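Local coordinates for protein alpha-L-arabinosidase (Xanthomonas axonopodis pv. citri, PDB 6D25) that probably hydrolyses alpha-L-arabinofuranosyl side groups of arabinoxylans, including internal di-substitutions, as a family GH51 arabinofuranosidase, at residues Met260-Pro271 with Val318-Tyr329. Residues are numbered along the deposited sequence; the frame is centred on the assembly and turned at random.
Sequences MDGLSMHYYTIP and VALVVDEWGTWY. With GOL (glycerol), chain G.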
ATOM      1  N   MET A 260      14.368  11.628   6.943  1.00 20.28           N
ATOM      2  CA  MET A 260      15.292  10.552   7.208  1.00 19.43           C
ATOM      3  C   MET A 260      16.466  11.084   8.034  1.00 18.88           C
ATOM      4  O   MET A 260      16.814  12.236   7.941  1.00 18.49           O
ATOM      5  CB  MET A 260      15.796   9.936   5.897  1.00 19.71           C
ATOM      6  CG  MET A 260      16.392  10.939   4.939  1.00 20.17           C
ATOM      7  SD  MET A 260      17.070  10.208   3.439  1.00 20.47           S
ATOM      8  CE  MET A 260      15.626  10.126   2.373  1.00 21.70           C
ATOM      9  N   ASP A 261      17.036  10.204   8.840  1.00 17.80           N
ATOM     10  CA  ASP A 261      18.290  10.473   9.590  1.00 18.07           C
ATOM     11  C   ASP A 261      19.482   9.865   8.842  1.00 16.99           C
ATOM     12  O   ASP A 261      20.646  10.278   9.049  1.00 16.50           O
ATOM     13  CB  ASP A 261      18.154   9.938  11.021  1.00 18.38           C
ATOM     14  CG  ASP A 261      16.975  10.596  11.702  1.00 19.43           C
ATOM     15  OD1 ASP A 261      17.073  11.803  11.929  1.00 19.72           O
ATOM     16  OD2 ASP A 261      15.902   9.920  11.916  1.00 20.52           O
ATOM     17  N   GLY A 262      19.197   8.915   7.965  1.00 15.89           N
ATOM     18  CA  GLY A 262      20.221   8.250   7.173  1.00 15.57           C
ATOM     19  C   GLY A 262      19.631   7.700   5.887  1.00 15.92           C
ATOM     20  O   GLY A 262      18.382   7.491   5.793  1.00 15.70           O
ATOM     21  N   LEU A 263      20.489   7.475   4.901  1.00 15.95           N
ATOM     22  CA  LEU A 263      20.119   6.880   3.623  1.00 16.30           C
ATOM     23  C   LEU A 263      21.054   5.690   3.387  1.00 17.13           C
ATOM     24  O   LEU A 263      22.257   5.871   3.407  1.00 16.57           O
ATOM     25  CB  LEU A 263      20.270   7.900   2.501  1.00 16.93           C
ATOM     26  CG  LEU A 263      19.918   7.371   1.108  1.00 17.30           C
ATOM     27  CD1 LEU A 263      18.436   7.116   1.000  1.00 17.19           C
ATOM     28  CD2 LEU A 263      20.335   8.341   0.028  1.00 18.07           C
ATOM     29  N   SER A 264      20.515   4.488   3.194  1.00 17.46           N
ATOM     30  CA  SER A 264      21.373   3.316   3.042  1.00 19.33           C
ATOM     31  C   SER A 264      21.888   3.205   1.601  1.00 20.16           C
ATOM     32  O   SER A 264      21.225   3.587   0.685  1.00 23.37           O
ATOM     33  CB  SER A 264      20.694   2.068   3.490  1.00 19.99           C
ATOM     34  OG  SER A 264      19.634   1.767   2.625  1.00 22.61           O
ATOM     35  N   MET A 265      23.096   2.738   1.438  1.00 19.99           N
ATOM     36  CA  MET A 265      23.617   2.335   0.150  1.00 20.88           C
ATOM     37  C   MET A 265      24.245   0.944   0.302  1.00 19.83           C
ATOM     38  O   MET A 265      24.663   0.586   1.377  1.00 19.38           O
ATOM     39  CB  MET A 265      24.644   3.327  -0.389  1.00 22.75           C
ATOM     40  CG  MET A 265      25.906   3.453   0.388  1.00 23.99           C
ATOM     41  SD  MET A 265      27.213   4.341  -0.619  1.00 29.54           S
ATOM     42  CE  MET A 265      27.803   2.998  -1.647  1.00 28.50           C
ATOM     43  N   HIS A 266      24.258   0.192  -0.779  1.00 19.95           N
ATOM     44  CA  HIS A 266      24.720  -1.197  -0.791  1.00 20.45           C
ATOM     45  C   HIS A 266      25.720  -1.345  -1.939  1.00 18.30           C
ATOM     46  O   HIS A 266      25.399  -0.919  -3.057  1.00 16.36           O
ATOM     47  CB  HIS A 266      23.571  -2.187  -1.023  1.00 22.79           C
ATOM     48  CG  HIS A 266      22.555  -2.183   0.065  1.00 26.61           C
ATOM     49  ND1 HIS A 266      21.365  -2.836  -0.022  1.00 31.04           N
ATOM     50  CD2 HIS A 266      22.587  -1.695   1.316  1.00 31.11           C
ATOM     51  CE1 HIS A 266      20.694  -2.717   1.096  1.00 31.19           C
ATOM     52  NE2 HIS A 266      21.411  -2.016   1.931  1.00 30.79           N
ATOM     53  N   TYR A 267      26.894  -1.952  -1.649  1.00 17.24           N
ATOM     54  CA  TYR A 267      27.822  -2.316  -2.713  1.00 17.07           C
ATOM     55  C   TYR A 267      28.647  -3.531  -2.293  1.00 16.79           C
ATOM     56  O   TYR A 267      29.455  -3.449  -1.363  1.00 16.59           O
ATOM     57  CB  TYR A 267      28.784  -1.174  -3.046  1.00 17.68           C
ATOM     58  CG  TYR A 267      29.806  -1.547  -4.098  1.00 17.71           C
ATOM     59  CD1 TYR A 267      29.405  -1.859  -5.388  1.00 17.58           C
ATOM     60  CD2 TYR A 267      31.157  -1.647  -3.796  1.00 17.47           C
ATOM     61  CE1 TYR A 267      30.301  -2.267  -6.356  1.00 18.07           C
ATOM     62  CE2 TYR A 267      32.068  -2.056  -4.753  1.00 17.73           C
ATOM     63  CZ  TYR A 267      31.652  -2.362  -6.040  1.00 18.40           C
ATOM     64  OH  TYR A 267      32.571  -2.786  -6.978  1.00 19.02           O
ATOM     65  N   TYR A 268      28.456  -4.632  -3.005  1.00 16.71           N
ATOM     66  CA  TYR A 268      29.220  -5.850  -2.828  1.00 16.74           C
ATOM     67  C   TYR A 268      30.383  -5.887  -3.807  1.00 17.17           C
ATOM     68  O   TYR A 268      30.297  -5.439  -4.955  1.00 16.53           O
ATOM     69  CB  TYR A 268      28.351  -7.083  -3.068  1.00 17.05           C
ATOM     70  CG  TYR A 268      27.351  -7.327  -1.979  1.00 17.08           C
ATOM     71  CD1 TYR A 268      27.732  -7.933  -0.797  1.00 16.88           C
ATOM     72  CD2 TYR A 268      26.038  -6.910  -2.101  1.00 17.61           C
ATOM     73  CE1 TYR A 268      26.822  -8.142   0.228  1.00 17.11           C
ATOM     74  CE2 TYR A 268      25.130  -7.093  -1.064  1.00 17.30           C
ATOM     75  CZ  TYR A 268      25.515  -7.726   0.101  1.00 17.40           C
ATOM     76  OH  TYR A 268      24.621  -7.914   1.136  1.00 17.72           O
ATOM     77  N   THR A 269      31.461  -6.495  -3.315  1.00 17.46           N
ATOM     78  CA  THR A 269      32.634  -6.741  -4.104  1.00 17.73           C
ATOM     79  C   THR A 269      32.499  -8.148  -4.701  1.00 17.92           C
ATOM     80  O   THR A 269      32.606  -9.147  -3.964  1.00 17.65           O
ATOM     81  CB  THR A 269      33.888  -6.580  -3.234  1.00 17.53           C
ATOM     82  OG1 THR A 269      33.955  -5.232  -2.742  1.00 16.76           O
ATOM     83  CG2 THR A 269      35.157  -6.922  -3.970  1.00 18.06           C
ATOM     84  N   ILE A 270      32.241  -8.218  -6.007  1.00 19.00           N
ATOM     85  CA  ILE A 270      31.898  -9.491  -6.615  1.00 19.58           C
ATOM     86  C   ILE A 270      32.843  -9.716  -7.798  1.00 21.23           C
ATOM     87  O   ILE A 270      32.523  -9.356  -8.935  1.00 20.79           O
ATOM     88  CB  ILE A 270      30.416  -9.545  -7.051  1.00 20.08           C
ATOM     89  CG1 ILE A 270      29.480  -9.074  -5.946  1.00 19.94           C
ATOM     90  CG2 ILE A 270      30.062 -10.932  -7.556  1.00 20.33           C
ATOM     91  CD1 ILE A 270      28.004  -9.194  -6.289  1.00 20.89           C
ATOM     92  N   PRO A 271      33.985 -10.338  -7.546  1.00 22.09           N
ATOM     93  CA  PRO A 271      34.859 -10.642  -8.667  1.00 23.06           C
ATOM     94  C   PRO A 271      34.150 -11.531  -9.701  1.00 23.36           C
ATOM     95  O   PRO A 271      33.433 -12.475  -9.334  1.00 23.25           O
ATOM     96  CB  PRO A 271      36.077 -11.384  -8.085  1.00 22.94           C
ATOM     97  CG  PRO A 271      35.722 -11.708  -6.673  1.00 22.40           C
ATOM     98  CD  PRO A 271      34.528 -10.865  -6.292  1.00 22.25           C
ATOM     99  N   VAL A 318      21.781  14.222   6.966  1.00 20.07           N
ATOM    100  CA  VAL A 318      21.466  12.827   6.658  1.00 18.93           C
ATOM    101  C   VAL A 318      22.777  12.056   6.479  1.00 18.14           C
ATOM    102  O   VAL A 318      23.582  12.369   5.578  1.00 18.23           O
ATOM    103  CB  VAL A 318      20.610  12.713   5.386  1.00 18.79           C
ATOM    104  CG1 VAL A 318      20.294  11.273   5.042  1.00 18.36           C
ATOM    105  CG2 VAL A 318      19.332  13.559   5.483  1.00 19.71           C
ATOM    106  N   ALA A 319      22.979  11.038   7.302  1.00 17.16           N
ATOM    107  CA  ALA A 319      24.134  10.148   7.143  1.00 17.01           C
ATOM    108  C   ALA A 319      23.976   9.300   5.881  1.00 17.18           C
ATOM    109  O   ALA A 319      22.877   8.812   5.570  1.00 15.71           O
ATOM    110  CB  ALA A 319      24.266   9.237   8.342  1.00 17.20           C
ATOM    111  N   LEU A 320      25.093   9.043   5.210  1.00 16.60           N
ATOM    112  CA  LEU A 320      25.145   7.963   4.257  1.00 17.09           C
ATOM    113  C   LEU A 320      25.563   6.714   5.037  1.00 16.57           C
ATOM    114  O   LEU A 320      26.539   6.718   5.798  1.00 16.28           O
ATOM    115  CB  LEU A 320      26.132   8.302   3.136  1.00 17.23           C
ATOM    116  CG  LEU A 320      26.256   7.309   1.989  1.00 18.05           C
ATOM    117  CD1 LEU A 320      24.908   7.016   1.329  1.00 18.35           C
ATOM    118  CD2 LEU A 320      27.204   7.893   0.975  1.00 18.44           C
ATOM    119  N   VAL A 321      24.743   5.682   4.897  1.00 15.47           N
ATOM    120  CA  VAL A 321      24.819   4.484   5.702  1.00 15.39           C
ATOM    121  C   VAL A 321      25.165   3.328   4.746  1.00 15.99           C
ATOM    122  O   VAL A 321      24.337   2.957   3.911  1.00 16.55           O
ATOM    123  CB  VAL A 321      23.490   4.236   6.425  1.00 15.14           C
ATOM    124  CG1 VAL A 321      23.478   2.930   7.174  1.00 15.14           C
ATOM    125  CG2 VAL A 321      23.154   5.400   7.367  1.00 15.91           C
ATOM    126  N   VAL A 322      26.375   2.787   4.820  1.00 16.12           N
ATOM    127  CA  VAL A 322      26.735   1.751   3.877  1.00 17.09           C
ATOM    128  C   VAL A 322      26.324   0.436   4.517  1.00 18.25           C
ATOM    129  O   VAL A 322      27.181  -0.236   5.100  1.00 19.39           O
ATOM    130  CB  VAL A 322      28.232   1.770   3.541  1.00 17.04           C
ATOM    131  CG1 VAL A 322      28.610   0.711   2.486  1.00 17.29           C
ATOM    132  CG2 VAL A 322      28.648   3.141   3.051  1.00 17.10           C
ATOM    133  N   ASP A 323      25.052   0.049   4.438  1.00 18.92           N
ATOM    134  CA  ASP A 323      24.707  -1.016   5.414  1.00 19.87           C
ATOM    135  C   ASP A 323      24.740  -2.403   4.769  1.00 17.79           C
ATOM    136  O   ASP A 323      24.381  -3.359   5.444  1.00 16.35           O
ATOM    137  CB  ASP A 323      23.454  -0.698   6.215  1.00 23.97           C
ATOM    138  CG  ASP A 323      22.266  -0.532   5.321  1.00 26.07           C
ATOM    139  OD1 ASP A 323      22.491  -0.667   4.107  1.00 26.12           O
ATOM    140  OD2 ASP A 323      21.162  -0.297   5.854  1.00 28.10           O
ATOM    141  N   GLU A 324      25.269  -2.513   3.546  1.00 16.40           N
ATOM    142  CA  GLU A 324      25.788  -3.815   3.059  1.00 16.44           C
ATOM    143  C   GLU A 324      27.029  -3.545   2.218  1.00 15.49           C
ATOM    144  O   GLU A 324      26.957  -2.793   1.258  1.00 15.30           O
ATOM    145  CB  GLU A 324      24.759  -4.609   2.230  1.00 17.75           C
ATOM    146  CG  GLU A 324      23.463  -4.851   2.974  1.00 21.09           C
ATOM    147  CD  GLU A 324      22.357  -5.549   2.196  1.00 23.49           C
ATOM    148  OE1 GLU A 324      22.674  -6.070   1.112  1.00 26.61           O
ATOM    149  OE2 GLU A 324      21.190  -5.530   2.685  1.00 28.75           O
ATOM    150  N   TRP A 325      28.139  -4.162   2.603  1.00 14.82           N
ATOM    151  CA  TRP A 325      29.353  -4.201   1.819  1.00 14.60           C
ATOM    152  C   TRP A 325      30.110  -5.497   2.136  1.00 14.42           C
ATOM    153  O   TRP A 325      29.782  -6.167   3.110  1.00 13.90           O
ATOM    154  CB  TRP A 325      30.216  -2.961   2.074  1.00 14.38           C
ATOM    155  CG  TRP A 325      30.781  -2.879   3.458  1.00 14.02           C
ATOM    156  CD1 TRP A 325      30.148  -2.391   4.565  1.00 13.95           C
ATOM    157  CD2 TRP A 325      32.095  -3.275   3.896  1.00 13.81           C
ATOM    158  NE1 TRP A 325      30.951  -2.495   5.668  1.00 13.70           N
ATOM    159  CE2 TRP A 325      32.166  -2.998   5.285  1.00 13.81           C
ATOM    160  CE3 TRP A 325      33.206  -3.849   3.273  1.00 14.03           C
ATOM    161  CZ2 TRP A 325      33.306  -3.280   6.043  1.00 13.74           C
ATOM    162  CZ3 TRP A 325      34.339  -4.090   4.015  1.00 14.22           C
ATOM    163  CH2 TRP A 325      34.393  -3.816   5.383  1.00 13.98           C
ATOM    164  N   GLY A 326      31.100  -5.786   1.325  1.00 14.61           N
ATOM    165  CA  GLY A 326      31.936  -6.978   1.468  1.00 14.98           C
ATOM    166  C   GLY A 326      31.932  -7.858   0.243  1.00 15.25           C
ATOM    167  O   GLY A 326      31.305  -7.552  -0.756  1.00 15.23           O
ATOM    168  N   THR A 327      32.677  -8.960   0.326  1.00 16.02           N
ATOM    169  CA  THR A 327      32.861  -9.844  -0.792  1.00 16.48           C
ATOM    170  C   THR A 327      31.708 -10.842  -0.886  1.00 16.50           C
ATOM    171  O   THR A 327      31.172 -11.292   0.096  1.00 15.91           O
ATOM    172  CB  THR A 327      34.203 -10.579  -0.694  1.00 17.00           C
ATOM    173  OG1 THR A 327      34.304 -11.252   0.568  1.00 16.71           O
ATOM    174  CG2 THR A 327      35.354  -9.624  -0.861  1.00 16.62           C
ATOM    175  N   TRP A 328      31.410 -11.213  -2.124  1.00 16.44           N
ATOM    176  CA  TRP A 328      30.444 -12.265  -2.425  1.00 16.80           C
ATOM    177  C   TRP A 328      31.058 -13.199  -3.471  1.00 17.10           C
ATOM    178  O   TRP A 328      31.296 -12.784  -4.599  1.00 16.99           O
ATOM    179  CB  TRP A 328      29.131 -11.642  -2.909  1.00 17.00           C
ATOM    180  CG  TRP A 328      27.938 -12.549  -2.865  1.00 17.25           C
ATOM    181  CD1 TRP A 328      27.903 -13.906  -3.040  1.00 16.98           C
ATOM    182  CD2 TRP A 328      26.571 -12.134  -2.683  1.00 16.97           C
ATOM    183  NE1 TRP A 328      26.621 -14.363  -2.949  1.00 17.08           N
ATOM    184  CE2 TRP A 328      25.772 -13.300  -2.738  1.00 17.48           C
ATOM    185  CE3 TRP A 328      25.951 -10.903  -2.485  1.00 17.46           C
ATOM    186  CZ2 TRP A 328      24.387 -13.266  -2.607  1.00 17.08           C
ATOM    187  CZ3 TRP A 328      24.579 -10.868  -2.318  1.00 17.63           C
ATOM    188  CH2 TRP A 328      23.812 -12.040  -2.374  1.00 17.91           C
ATOM    189  N   TYR A 329      31.300 -14.445  -3.047  1.00 17.34           N
ATOM    190  CA  TYR A 329      31.939 -15.481  -3.852  1.00 18.16           C
ATOM    191  C   TYR A 329      30.939 -16.596  -4.216  1.00 18.16           C
ATOM    192  O   TYR A 329      29.829 -16.597  -3.752  1.00 17.25           O
ATOM    193  CB  TYR A 329      33.106 -16.092  -3.059  1.00 18.46           C
ATOM    194  CG  TYR A 329      34.185 -15.113  -2.650  1.00 18.69           C
ATOM    195  CD1 TYR A 329      34.875 -14.373  -3.609  1.00 19.75           C
ATOM    196  CD2 TYR A 329      34.560 -14.966  -1.327  1.00 18.43           C
ATOM    197  CE1 TYR A 329      35.879 -13.483  -3.247  1.00 20.24           C
ATOM    198  CE2 TYR A 329      35.581 -14.104  -0.952  1.00 18.42           C
ATOM    199  CZ  TYR A 329      36.238 -13.348  -1.914  1.00 19.22           C
ATOM    200  OH  TYR A 329      37.260 -12.494  -1.568  1.00 19.81           O
TER
HETATM  201  C1  GOL G 601      20.513  -9.175   1.727  1.00 19.26           C
HETATM  202  O1  GOL G 601      19.542 -10.157   2.150  1.00 17.85           O
HETATM  203  C2  GOL G 601      21.533  -9.793   0.727  1.00 18.98           C
HETATM  204  O2  GOL G 601      22.180  -8.699   0.047  1.00 23.93           O
HETATM  205  C3  GOL G 601      22.560 -10.672   1.447  1.00 19.16           C
HETATM  206  O3  GOL G 601      23.415  -9.971   2.408  1.00 19.12           O
HETATM  207  O   HOH W   1      32.063  -4.079  -1.056  1.00 17.76           O
HETATM  208  O   HOH W   2      32.281 -13.808  -7.103  1.00 16.96           O
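Glu324 lies over one face of the His266 ring and reaches the hydroxyl of Tyr268. Its carboxylate is stacked on the imidazole, the planes 15° apart, and its CG sits 3.7 Å from the ring centroid as a CH-pi contact. With Glu324 CG anti to the carbonyl carbon (chi1 -56°) and the chain extended beyond, OE1 comes within 2.7 Å of Tyr268 OH, which donates from above the carboxylate plane. OE2 forms a salt bridge with Arg95. At the imidazole edge, His266 NE2 gives a weak, bent bond to Asp323 OD1 (2.8 Å). Trp328 turns an edge to the Tyr268 face, its CE3 over the ring centre and the planes at 72°. On the opposite sheet face, Met265 CG meets Leu320 CD1 and Val322 CG2, each at 3.8 Å. Parallel-strand backbone hydrogen bonds, such as Leu263 N to Ala319 O (2.8 Å), join neighbouring strands of the (beta/alpha)8 barrel; helix 285-312 makes the crossover. Glycerol, probably from the crystallisation liquor, donates O2 to Glu324 OE1 and O3 to Tyr268 OH at the C-terminal strand ends, consistent with the active-site position in GH51 barrels. Ring stacking, the tyrosine bond to OE1 and Arg95 on OE2 together restrict the carboxylate's rotation.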